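Local coordinates for glycosylation Associate Protein 2 (Streptococcus agalactiae serotype V, PDB 6OYC), which probably takes part in the glycosylation and export of serine-rich surface adhesins through the accessory Sec system, and contains a domain related to alpha/beta hydrolases, at residues G129-K134 / R305-F310; K393-L398 / G489-C494. All coordinates share one frame; numbering follows the deposited sequence.

Interaction 1: residues G129-K134 / R305-F310; sequences GQYGEK and RSAEGF
Lys134 NZ, at the end of a side chain that crosses Glu308 at about a right angle, is gripped by the carbonyl oxygens of Pro329 and Leu331 and by a water 2.9 Å from NZ that also lies beside Arg305 O and Ser306 O. On its way there the lysine lays its aliphatic part against the glutamate: Lys134 CE is 3.3 Å from Glu308 OE2, while the amine stays beyond salt-bridge range. The Glu308 carboxylate is held instead by Arg260, which forms a salt bridge with OE1, and by His258, which bonds OE2. A second water links Lys134 N to Ser306 O.

At the other end the side chain of Gln130 pairs with the backbone of Phe310. A chi1 of 47° wedges CG between the Gln130 N and C atoms, and the extended chain carries CD towards Phe310. The carboxamide uses both its polar atoms: OE1 accepts from Phe310 N at 2.8 Å, and NE2 donates to Phe310 O at 2.9 Å. Gly309, with no side chain, lets Gln130 OE1 come within 3.2 Å of its CA.

Between these two grips Glu308 N donates to Gly132 O at 2.8 Å. Glu308 CG rests 3.6 Å from Gly132 C. Within the loop, Arg305 NE donates to Ala307 O at 2.8 Å.

Strand 132-135 pairs antiparallel with strand 251-262, whereas residues 305-310 lie in the loop between strand 297-301 and helix 313-318. Since Phe310 packs on strands 283-289 and 323-327, the contact joins the antiparallel sheet that contains strands 132-135 and 251-262 to the mixed sheet of the hydrolase-like domain.

Interaction 2: residues K393-L398 / G489-C494; sequences KPIFNL and GRHGDC
Lys393 and His491 carry this contact, and its tight part is where the imidazole meets the root of the lysine: His491 CE1 lies 3.4 Å from Lys393 CB and 3.6 Å from Lys393 O. Further out, Lys393 CD passes over one face of the ring, offset toward the rim. The extended lysine chain then carries NZ beyond the imidazole to the backbone of the turn, where it donates to His491 O at 3.1 Å and, weakly, to Asp493 O at 3.3 Å. His491 O and Asp493 O both belong to a type I turn from Arg490 to Asp493, closed by a bond from Asp493 N to Arg490 O.

Packing is looser elsewhere. Ile395 approaches the ring obliquely, with CG1 4.4 Å from His491 CE1, and on the solvent side Gly492 is exposed and lies only at the margin of the contact.

The two imidazole nitrogens are taken by other residues: ND1 is hydrogen-bonded to Asp461 and NE2 to Ser371, which sits on a turn resembling a nucleophile elbow. This Ser-His-Asp arrangement, with the histidine on a loop after the strand 482-487, is consistent with the catalytic triad of alpha/beta hydrolases, and Lys393 packs beside the histidine of this probable triad.

In the fold
Both contacts draw on loops that follow strands of the same mixed sheet: residues 305-310 come after strand 297-301, residues 393-398 after strand 388-392, and residues 489-494 after strand 482-487. Strand 365-370, which leads to Ser371, lies between the first two of these strands. The contacts do not touch; their centres are 23 Å apart and their nearest atoms about 11 Å. Interaction 2 includes the histidine of the probable triad, while interaction 1 contains neither Ser371, His491 nor Asp461 and lies away from that site. A glycerol, probably from the crystallisation liquor, is hydrogen-bonded to Ser306 OG in interaction 1 and may mark a pocket there.

Interaction 1: residues G129-K134 / R305-F310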
loop_
_atom_site.group_PDB
_atom_site.type_symbol
_atom_site.label_atom_id
_atom_site.label_comp_id
_atom_site.label_asym_id
_atom_site.label_seq_id
_atom_site.Cartn_x
_atom_site.Cartn_y
_atom_site.Cartn_z
ATOM N N GLY B 129 -1.686 -10.340 -7.409
ATOM C CA GLY B 129 -0.367 -9.833 -7.092
ATOM C C GLY B 129 -0.342 -8.316 -6.990
ATOM O O GLY B 129 -1.314 -7.612 -7.287
ATOM N N GLN B 130 0.800 -7.818 -6.540
ATOM C CA GLN B 130 1.053 -6.389 -6.440
ATOM C C GLN B 130 2.501 -6.152 -6.835
ATOM O O GLN B 130 3.343 -7.035 -6.652
ATOM C CB GLN B 130 0.808 -5.884 -5.011
ATOM C CG GLN B 130 1.463 -6.786 -3.963
ATOM C CD GLN B 130 1.281 -6.325 -2.516
ATOM O OE1 GLN B 130 0.991 -5.152 -2.240
ATOM N NE2 GLN B 130 1.465 -7.255 -1.580
ATOM N N TYR B 131 2.789 -4.966 -7.382
ATOM C CA TYR B 131 4.186 -4.587 -7.593
ATOM C C TYR B 131 4.335 -3.081 -7.746
ATOM O O TYR B 131 3.491 -2.407 -8.343
ATOM C CB TYR B 131 4.823 -5.251 -8.821
ATOM C CG TYR B 131 6.341 -5.073 -8.824
ATOM C CD1 TYR B 131 7.133 -5.662 -7.834
ATOM C CD2 TYR B 131 6.972 -4.274 -9.773
ATOM C CE1 TYR B 131 8.511 -5.492 -7.810
ATOM C CE2 TYR B 131 8.365 -4.106 -9.767
ATOM C CZ TYR B 131 9.126 -4.719 -8.778
ATOM O OH TYR B 131 10.498 -4.555 -8.741
ATOM N N GLY B 132 5.448 -2.579 -7.232
ATOM C CA GLY B 132 5.892 -1.231 -7.521
ATOM C C GLY B 132 7.369 -1.128 -7.233
ATOM O O GLY B 132 7.940 -1.963 -6.525
ATOM N N GLU B 133 7.993 -0.101 -7.807
ATOM C CA GLU B 133 9.379 0.210 -7.491
ATOM C C GLU B 133 9.649 1.649 -7.900
ATOM O O GLU B 133 8.831 2.300 -8.557
ATOM C CB GLU B 133 10.351 -0.772 -8.159
ATOM C CG GLU B 133 10.541 -0.578 -9.645
ATOM C CD GLU B 133 11.543 -1.579 -10.237
ATOM O OE1 GLU B 133 11.489 -2.769 -9.887
ATOM O OE2 GLU B 133 12.385 -1.182 -11.059
ATOM N N LYS B 134 10.797 2.147 -7.466
ATOM C CA LYS B 134 11.169 3.546 -7.624
ATOM C C LYS B 134 12.346 3.685 -8.587
ATOM O O LYS B 134 13.276 2.876 -8.568
ATOM C CB LYS B 134 11.530 4.173 -6.263
ATOM C CG LYS B 134 10.313 4.620 -5.447
ATOM C CD LYS B 134 10.611 4.709 -3.980
ATOM C CE LYS B 134 10.530 3.327 -3.314
ATOM N NZ LYS B 134 10.791 3.445 -1.858
ATOM N N ARG B 305 11.054 -2.362 2.836
ATOM C CA ARG B 305 11.127 -3.139 1.598
ATOM C C ARG B 305 11.266 -2.201 0.397
ATOM O O ARG B 305 10.441 -1.304 0.211
ATOM C CB ARG B 305 9.884 -4.050 1.434
ATOM C CG ARG B 305 8.496 -3.328 1.558
ATOM C CD ARG B 305 7.262 -4.278 1.401
ATOM N NE ARG B 305 6.972 -4.707 0.022
ATOM C CZ ARG B 305 6.337 -5.843 -0.303
ATOM N NH1 ARG B 305 5.928 -6.676 0.647
ATOM N NH2 ARG B 305 6.113 -6.164 -1.577
ATOM N N SER B 306 12.298 -2.429 -0.426
ATOM C CA SER B 306 12.500 -1.629 -1.636
ATOM C C SER B 306 11.366 -1.831 -2.630
ATOM O O SER B 306 10.870 -0.870 -3.222
ATOM C CB SER B 306 13.838 -1.978 -2.302
ATOM O OG SER B 306 14.889 -1.968 -1.353
ATOM N N ALA B 307 10.971 -3.082 -2.856
ATOM C CA ALA B 307 9.830 -3.354 -3.717
ATOM C C ALA B 307 8.562 -2.899 -3.012
ATOM O O ALA B 307 8.350 -3.207 -1.837
ATOM C CB ALA B 307 9.755 -4.840 -4.055
ATOM N N GLU B 308 7.724 -2.152 -3.716
ATOM C CA GLU B 308 6.580 -1.547 -3.051
ATOM C C GLU B 308 5.453 -2.562 -2.838
ATOM O O GLU B 308 5.442 -3.649 -3.422
ATOM C CB GLU B 308 6.099 -0.339 -3.857
ATOM C CG GLU B 308 7.220 0.658 -4.086
ATOM C CD GLU B 308 6.725 2.008 -4.572
ATOM O OE1 GLU B 308 5.499 2.163 -4.854
ATOM O OE2 GLU B 308 7.578 2.920 -4.677
ATOM N N GLY B 309 4.508 -2.199 -1.974
ATOM C CA GLY B 309 3.326 -3.002 -1.718
ATOM C C GLY B 309 3.196 -3.374 -0.250
ATOM O O GLY B 309 4.025 -3.023 0.589
ATOM N N PHE B 310 2.113 -4.095 0.050
ATOM C CA PHE B 310 1.821 -4.505 1.426
ATOM C C PHE B 310 2.542 -5.791 1.801
ATOM O O PHE B 310 2.561 -6.760 1.034
ATOM C CB PHE B 310 0.326 -4.723 1.626
ATOM C CG PHE B 310 -0.501 -3.512 1.365
ATOM C CD1 PHE B 310 -0.591 -2.502 2.317
ATOM C CD2 PHE B 310 -1.198 -3.384 0.173
ATOM C CE1 PHE B 310 -1.347 -1.371 2.080
ATOM C CE2 PHE B 310 -1.966 -2.263 -0.077
ATOM C CZ PHE B 310 -2.052 -1.247 0.885
HETATM O O HOH W 1 12.157 0.716 -5.294
HETATM O O HOH W 2 9.547 0.818 -1.463
#

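Interaction 2: residues K393-L398 / G489-C494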
loop_
_atom_site.group_PDB
_atom_site.type_symbol
_atom_site.label_atom_id
_atom_site.label_comp_id
_atom_site.label_asym_id
_atom_site.label_seq_id
_atom_site.Cartn_x
_atom_site.Cartn_y
_atom_site.Cartn_z
ATOM N N LYS B 393 11.510 -7.056 17.368
ATOM C CA LYS B 393 12.743 -6.377 16.996
ATOM C C LYS B 393 12.485 -4.878 16.897
ATOM O O LYS B 393 12.636 -4.286 15.820
ATOM C CB LYS B 393 13.304 -6.946 15.692
ATOM C CG LYS B 393 13.370 -8.470 15.694
ATOM C CD LYS B 393 14.050 -9.026 14.456
ATOM C CE LYS B 393 14.492 -10.465 14.662
ATOM N NZ LYS B 393 15.091 -11.065 13.434
ATOM N N PRO B 394 12.124 -4.235 18.009
ATOM C CA PRO B 394 11.656 -2.847 17.938
ATOM C C PRO B 394 12.762 -1.892 17.532
ATOM O O PRO B 394 13.931 -2.078 17.873
ATOM C CB PRO B 394 11.182 -2.561 19.370
ATOM C CG PRO B 394 12.029 -3.473 20.224
ATOM C CD PRO B 394 12.215 -4.721 19.402
ATOM N N ILE B 395 12.376 -0.866 16.779
ATOM C CA ILE B 395 13.238 0.259 16.455
ATOM C C ILE B 395 12.492 1.521 16.856
ATOM O O ILE B 395 11.449 1.837 16.268
ATOM C CB ILE B 395 13.619 0.301 14.971
ATOM C CG1 ILE B 395 14.178 -1.047 14.522
ATOM C CG2 ILE B 395 14.637 1.409 14.733
ATOM C CD1 ILE B 395 14.406 -1.149 13.042
ATOM N N PHE B 396 13.002 2.231 17.866
ATOM C CA PHE B 396 12.382 3.462 18.345
ATOM C C PHE B 396 13.302 4.664 18.286
ATOM O O PHE B 396 12.808 5.799 18.280
ATOM C CB PHE B 396 11.904 3.336 19.808
ATOM C CG PHE B 396 10.972 2.177 20.085
ATOM C CD1 PHE B 396 10.082 1.717 19.126
ATOM C CD2 PHE B 396 10.975 1.565 21.339
ATOM C CE1 PHE B 396 9.220 0.647 19.406
ATOM C CE2 PHE B 396 10.122 0.506 21.627
ATOM C CZ PHE B 396 9.244 0.043 20.657
ATOM N N ASN B 397 14.610 4.458 18.270
ATOM C CA ASN B 397 15.574 5.545 18.350
ATOM C C ASN B 397 16.224 5.681 16.977
ATOM O O ASN B 397 17.300 5.132 16.719
ATOM C CB ASN B 397 16.581 5.279 19.467
ATOM C CG ASN B 397 15.904 5.052 20.817
ATOM O OD1 ASN B 397 15.357 5.982 21.420
ATOM N ND2 ASN B 397 15.922 3.810 21.286
ATOM N N LEU B 398 15.550 6.415 16.088
ATOM C CA LEU B 398 16.021 6.504 14.709
ATOM C C LEU B 398 17.312 7.310 14.618
ATOM O O LEU B 398 18.249 6.910 13.915
ATOM C CB LEU B 398 14.931 7.107 13.825
ATOM C CG LEU B 398 13.988 6.066 13.230
ATOM C CD1 LEU B 398 12.953 6.718 12.324
ATOM C CD2 LEU B 398 14.784 5.002 12.493
ATOM N N GLY B 489 21.501 -13.013 19.961
ATOM C CA GLY B 489 21.935 -12.796 18.596
ATOM C C GLY B 489 21.745 -11.350 18.172
ATOM O O GLY B 489 21.122 -10.541 18.858
ATOM N N ARG B 490 22.320 -11.038 17.009
ATOM C CA ARG B 490 22.195 -9.709 16.430
ATOM C C ARG B 490 20.823 -9.561 15.771
ATOM O O ARG B 490 20.035 -10.508 15.701
ATOM C CB ARG B 490 23.332 -9.451 15.441
ATOM C CG ARG B 490 24.639 -9.046 16.105
ATOM C CD ARG B 490 25.816 -9.802 15.509
ATOM N NE ARG B 490 25.622 -11.249 15.578
ATOM C CZ ARG B 490 25.897 -11.996 16.645
ATOM N NH1 ARG B 490 26.387 -11.442 17.745
ATOM N NH2 ARG B 490 25.683 -13.306 16.612
ATOM N N HIS B 491 20.536 -8.354 15.268
ATOM C CA HIS B 491 19.198 -8.020 14.776
ATOM C C HIS B 491 18.686 -8.985 13.710
ATOM O O HIS B 491 17.471 -9.078 13.513
ATOM C CB HIS B 491 19.190 -6.592 14.224
ATOM C CG HIS B 491 17.823 -6.046 13.941
ATOM N ND1 HIS B 491 17.010 -5.523 14.924
ATOM C CD2 HIS B 491 17.137 -5.917 12.778
ATOM C CE1 HIS B 491 15.878 -5.105 14.382
ATOM N NE2 HIS B 491 15.929 -5.335 13.083
ATOM N N GLY B 492 19.568 -9.717 13.033
ATOM C CA GLY B 492 19.147 -10.541 11.914
ATOM C C GLY B 492 18.974 -12.026 12.175
ATOM O O GLY B 492 18.520 -12.752 11.285
ATOM N N ASP B 493 19.320 -12.499 13.371
ATOM C CA ASP B 493 19.246 -13.923 13.672
ATOM C C ASP B 493 17.911 -14.298 14.316
ATOM O O ASP B 493 17.087 -13.446 14.666
ATOM C CB ASP B 493 20.387 -14.348 14.592
ATOM C CG ASP B 493 21.704 -13.766 14.182
ATOM O OD1 ASP B 493 22.344 -14.341 13.278
ATOM O OD2 ASP B 493 22.103 -12.738 14.764
ATOM N N CYS B 494 17.719 -15.609 14.485
ATOM C CA CYS B 494 16.494 -16.161 15.061
ATOM C C CYS B 494 15.261 -15.630 14.338
ATOM O O CYS B 494 14.179 -15.505 14.919
ATOM C CB CYS B 494 16.417 -15.880 16.567
ATOM S SG CYS B 494 17.734 -16.661 17.539
#